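Local coordinates for protein NAD(P)H-flavin oxidoreductase (PDB 2FRE) that binds flavin mononucleotide and probably uses NAD(P)H to reduce flavin or nitro-type substrates, as in other members of the nitroreductase family, at residues A46-A49 with P54-F57. Sequence-based numbering, arbitrary orientation.
Sequences APSA and PWRF. With FMN (flavin mononucleotide), chain D.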
ATOM      1  N   ALA A  46      -6.026   5.797   4.064  1.00 24.43           N
ATOM      2  CA  ALA A  46      -5.935   4.486   3.466  1.00 24.07           C
ATOM      3  C   ALA A  46      -6.956   3.532   4.067  1.00 24.22           C
ATOM      4  O   ALA A  46      -7.381   3.715   5.203  1.00 22.76           O
ATOM      5  CB  ALA A  46      -4.510   3.926   3.616  1.00 23.91           C
ATOM      6  N   PRO A  47      -7.332   2.478   3.311  1.00 24.78           N
ATOM      7  CA  PRO A  47      -8.170   1.459   3.932  1.00 24.13           C
ATOM      8  C   PRO A  47      -7.344   0.575   4.852  1.00 25.22           C
ATOM      9  O   PRO A  47      -6.096   0.505   4.721  1.00 24.72           O
ATOM     10  CB  PRO A  47      -8.679   0.657   2.745  1.00 24.52           C
ATOM     11  CG  PRO A  47      -7.496   0.736   1.753  1.00 23.58           C
ATOM     12  CD  PRO A  47      -6.998   2.145   1.910  1.00 24.34           C
ATOM     13  N   SER A  48      -8.037  -0.088   5.779  1.00 24.63           N
ATOM     14  CA  SER A  48      -7.408  -1.012   6.691  1.00 24.60           C
ATOM     15  C   SER A  48      -8.462  -1.960   7.221  1.00 24.98           C
ATOM     16  O   SER A  48      -9.623  -1.603   7.315  1.00 24.45           O
ATOM     17  CB  SER A  48      -6.737  -0.294   7.866  1.00 24.52           C
ATOM     18  OG  SER A  48      -7.669   0.499   8.597  1.00 24.15           O
ATOM     19  N   ALA A  49      -8.047  -3.165   7.570  1.00 24.97           N
ATOM     20  CA  ALA A  49      -8.962  -4.117   8.184  1.00 24.88           C
ATOM     21  C   ALA A  49      -9.654  -3.476   9.384  1.00 24.68           C
ATOM     22  O   ALA A  49      -9.025  -2.832  10.240  1.00 24.73           O
ATOM     23  CB  ALA A  49      -8.248  -5.408   8.602  1.00 24.83           C
ATOM     24  N   PRO A  54      -3.926   1.142  11.673  1.00 24.48           N
ATOM     25  CA  PRO A  54      -2.798   0.746  12.526  1.00 25.11           C
ATOM     26  C   PRO A  54      -1.485   1.506  12.278  1.00 25.00           C
ATOM     27  O   PRO A  54      -0.567   1.408  13.079  1.00 26.18           O
ATOM     28  CB  PRO A  54      -2.627  -0.745  12.201  1.00 25.36           C
ATOM     29  CG  PRO A  54      -3.053  -0.833  10.734  1.00 25.06           C
ATOM     30  CD  PRO A  54      -4.202   0.141  10.624  1.00 24.84           C
ATOM     31  N   TRP A  55      -1.408   2.250  11.188  1.00 24.49           N
ATOM     32  CA  TRP A  55      -0.227   3.064  10.877  1.00 25.02           C
ATOM     33  C   TRP A  55       0.024   4.216  11.853  1.00 25.16           C
ATOM     34  O   TRP A  55      -0.908   4.841  12.371  1.00 25.54           O
ATOM     35  CB  TRP A  55      -0.340   3.659   9.469  1.00 24.87           C
ATOM     36  CG  TRP A  55      -1.726   4.187   9.167  1.00 25.13           C
ATOM     37  CD1 TRP A  55      -2.295   5.337   9.622  1.00 25.20           C
ATOM     38  CD2 TRP A  55      -2.719   3.532   8.376  1.00 25.07           C
ATOM     39  NE1 TRP A  55      -3.585   5.435   9.168  1.00 24.61           N
ATOM     40  CE2 TRP A  55      -3.866   4.340   8.391  1.00 25.10           C
ATOM     41  CE3 TRP A  55      -2.750   2.324   7.674  1.00 25.42           C
ATOM     42  CZ2 TRP A  55      -5.016   4.008   7.687  1.00 24.12           C
ATOM     43  CZ3 TRP A  55      -3.878   1.992   6.993  1.00 25.08           C
ATOM     44  CH2 TRP A  55      -5.013   2.824   7.012  1.00 24.40           C
ATOM     45  N   ARG A  56       1.305   4.495  12.075  1.00 25.10           N
ATOM     46  CA  ARG A  56       1.756   5.706  12.723  1.00 24.77           C
ATOM     47  C   ARG A  56       2.941   6.257  11.927  1.00 24.73           C
ATOM     48  O   ARG A  56       3.659   5.502  11.252  1.00 24.27           O
ATOM     49  CB  ARG A  56       2.197   5.433  14.161  1.00 25.35           C
ATOM     50  CG  ARG A  56       1.165   4.749  15.024  1.00 25.69           C
ATOM     51  CD  ARG A  56      -0.006   5.652  15.375  1.00 26.92           C
ATOM     52  NE  ARG A  56      -0.865   5.013  16.365  1.00 26.76           N
ATOM     53  CZ  ARG A  56      -1.871   4.171  16.077  1.00 29.93           C
ATOM     54  NH1 ARG A  56      -2.184   3.853  14.826  1.00 30.12           N
ATOM     55  NH2 ARG A  56      -2.580   3.638  17.057  1.00 29.90           N
ATOM     56  N   PHE A  57       3.139   7.571  12.019  1.00 24.60           N
ATOM     57  CA  PHE A  57       4.249   8.270  11.332  1.00 24.18           C
ATOM     58  C   PHE A  57       5.006   9.173  12.310  1.00 23.68           C
ATOM     59  O   PHE A  57       4.410  10.044  12.963  1.00 24.41           O
ATOM     60  CB  PHE A  57       3.713   9.116  10.189  1.00 24.57           C
ATOM     61  CG  PHE A  57       2.730   8.389   9.336  1.00 24.27           C
ATOM     62  CD1 PHE A  57       3.158   7.471   8.401  1.00 24.76           C
ATOM     63  CD2 PHE A  57       1.362   8.603   9.488  1.00 26.58           C
ATOM     64  CE1 PHE A  57       2.254   6.776   7.630  1.00 26.27           C
ATOM     65  CE2 PHE A  57       0.445   7.880   8.721  1.00 25.46           C
ATOM     66  CZ  PHE A  57       0.901   6.977   7.790  1.00 24.92           C
TER
HETATM   67  N1  FMN D1152     -14.663  -5.368   4.759  1.00 23.67           N
HETATM   68  C2  FMN D1152     -15.602  -6.358   5.026  1.00 23.08           C
HETATM   69  O2  FMN D1152     -16.781  -6.086   4.820  1.00 22.75           O
HETATM   70  N3  FMN D1152     -15.217  -7.609   5.426  1.00 22.52           N
HETATM   71  C4  FMN D1152     -13.884  -7.899   5.617  1.00 23.37           C
HETATM   72  O4  FMN D1152     -13.512  -9.077   5.709  1.00 21.88           O
HETATM   73  C4A FMN D1152     -12.947  -6.895   5.372  1.00 21.81           C
HETATM   74  N5  FMN D1152     -11.600  -7.142   5.549  1.00 24.13           N
HETATM   75  C5A FMN D1152     -10.670  -6.171   5.231  1.00 22.05           C
HETATM   76  C6  FMN D1152      -9.318  -6.446   5.367  1.00 23.87           C
HETATM   77  C7  FMN D1152      -8.354  -5.483   5.042  1.00 22.18           C
HETATM   78  C7M FMN D1152      -6.979  -6.006   4.730  1.00 22.86           C
HETATM   79  C8  FMN D1152      -8.750  -4.232   4.572  1.00 23.10           C
HETATM   80  C8M FMN D1152      -7.824  -3.403   3.693  1.00 22.69           C
HETATM   81  C9  FMN D1152     -10.101  -3.959   4.457  1.00 21.79           C
HETATM   82  C9A FMN D1152     -11.058  -4.923   4.792  1.00 22.88           C
HETATM   83  N10 FMN D1152     -12.400  -4.628   4.672  1.00 23.02           N
HETATM   84  C10 FMN D1152     -13.336  -5.634   4.937  1.00 23.29           C
HETATM   85  C1' FMN D1152     -12.860  -3.203   4.539  1.00 20.80           C
HETATM   86  C2' FMN D1152     -12.403  -2.169   5.575  1.00 22.54           C
HETATM   87  O2' FMN D1152     -13.269  -2.195   6.722  1.00 24.03           O
HETATM   88  C3' FMN D1152     -12.449  -0.769   4.963  1.00 23.69           C
HETATM   89  O3' FMN D1152     -11.508  -0.695   3.906  1.00 22.60           O
HETATM   90  C4' FMN D1152     -12.201   0.333   6.020  1.00 23.20           C
HETATM   91  O4' FMN D1152     -13.299   0.412   6.931  1.00 23.37           O
HETATM   92  C5' FMN D1152     -12.003   1.709   5.432  1.00 23.05           C
HETATM   93  O5' FMN D1152     -13.067   2.031   4.587  1.00 22.44           O
HETATM   94  P   FMN D1152     -12.883   2.468   3.055  1.00 23.47           P
HETATM   95  O1P FMN D1152     -12.257   3.821   2.985  1.00 20.79           O
HETATM   96  O2P FMN D1152     -12.010   1.432   2.401  1.00 21.97           O
HETATM   97  O3P FMN D1152     -14.237   2.575   2.419  1.00 20.73           O
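Ser48 and Pro54 have the closest pair of CA atoms, 7.6 Å apart, between the extended loop 46-49 and segment 54-57, where Pro54 leads into strand 55-61; no hydrogen bond joins the two segments, and the Trp55 ring spans the gap to both main-chain carbonyls and side chains of the loop. Trp55 CG sits between the backbone N and the carbonyl carbon (chi1 43°), and the six-membered end of the indole reaches the loop. There CH2 comes 3.1 Å from Ala46 O, and CZ3 lies 3.5 Å from Pro47 O. Both oxygens are at the ring edge, near its plane, so the partly positive C-H rim of the indole faces two carbonyls. Apolar contact comes from Ala46 CB, 3.6 Å from Trp55 CH2, while Ser48 CB approaches the same atom obliquely. Pro54 CD lies over one face of the indole, offset toward its rim, and touches Ser48 CB at 3.8 Å. The Ser48 hydroxyl is hydrogen-bonded to Gln53 N, which ties the loop to the residue before Pro54. Helix 110-127 also packs here, with Ala117 against Trp55 and Asp113 against Ser48. Away from the indole, the loop lines the cofactor: Pro47 CB and Ser48 O lie against its ribityl chain, and Ala49 N is 3.3 Å from FMN C8 of the isoalloxazine. Arg7, Ser22 and Arg24 of the second subunit are hydrogen-bonded to the same cofactor. The tryptophan thus backs a flavin-binding loop between helix 33-44 and strand 55-61, part of the FMN pocket at the dimer interface characteristic of the nitroreductase fold.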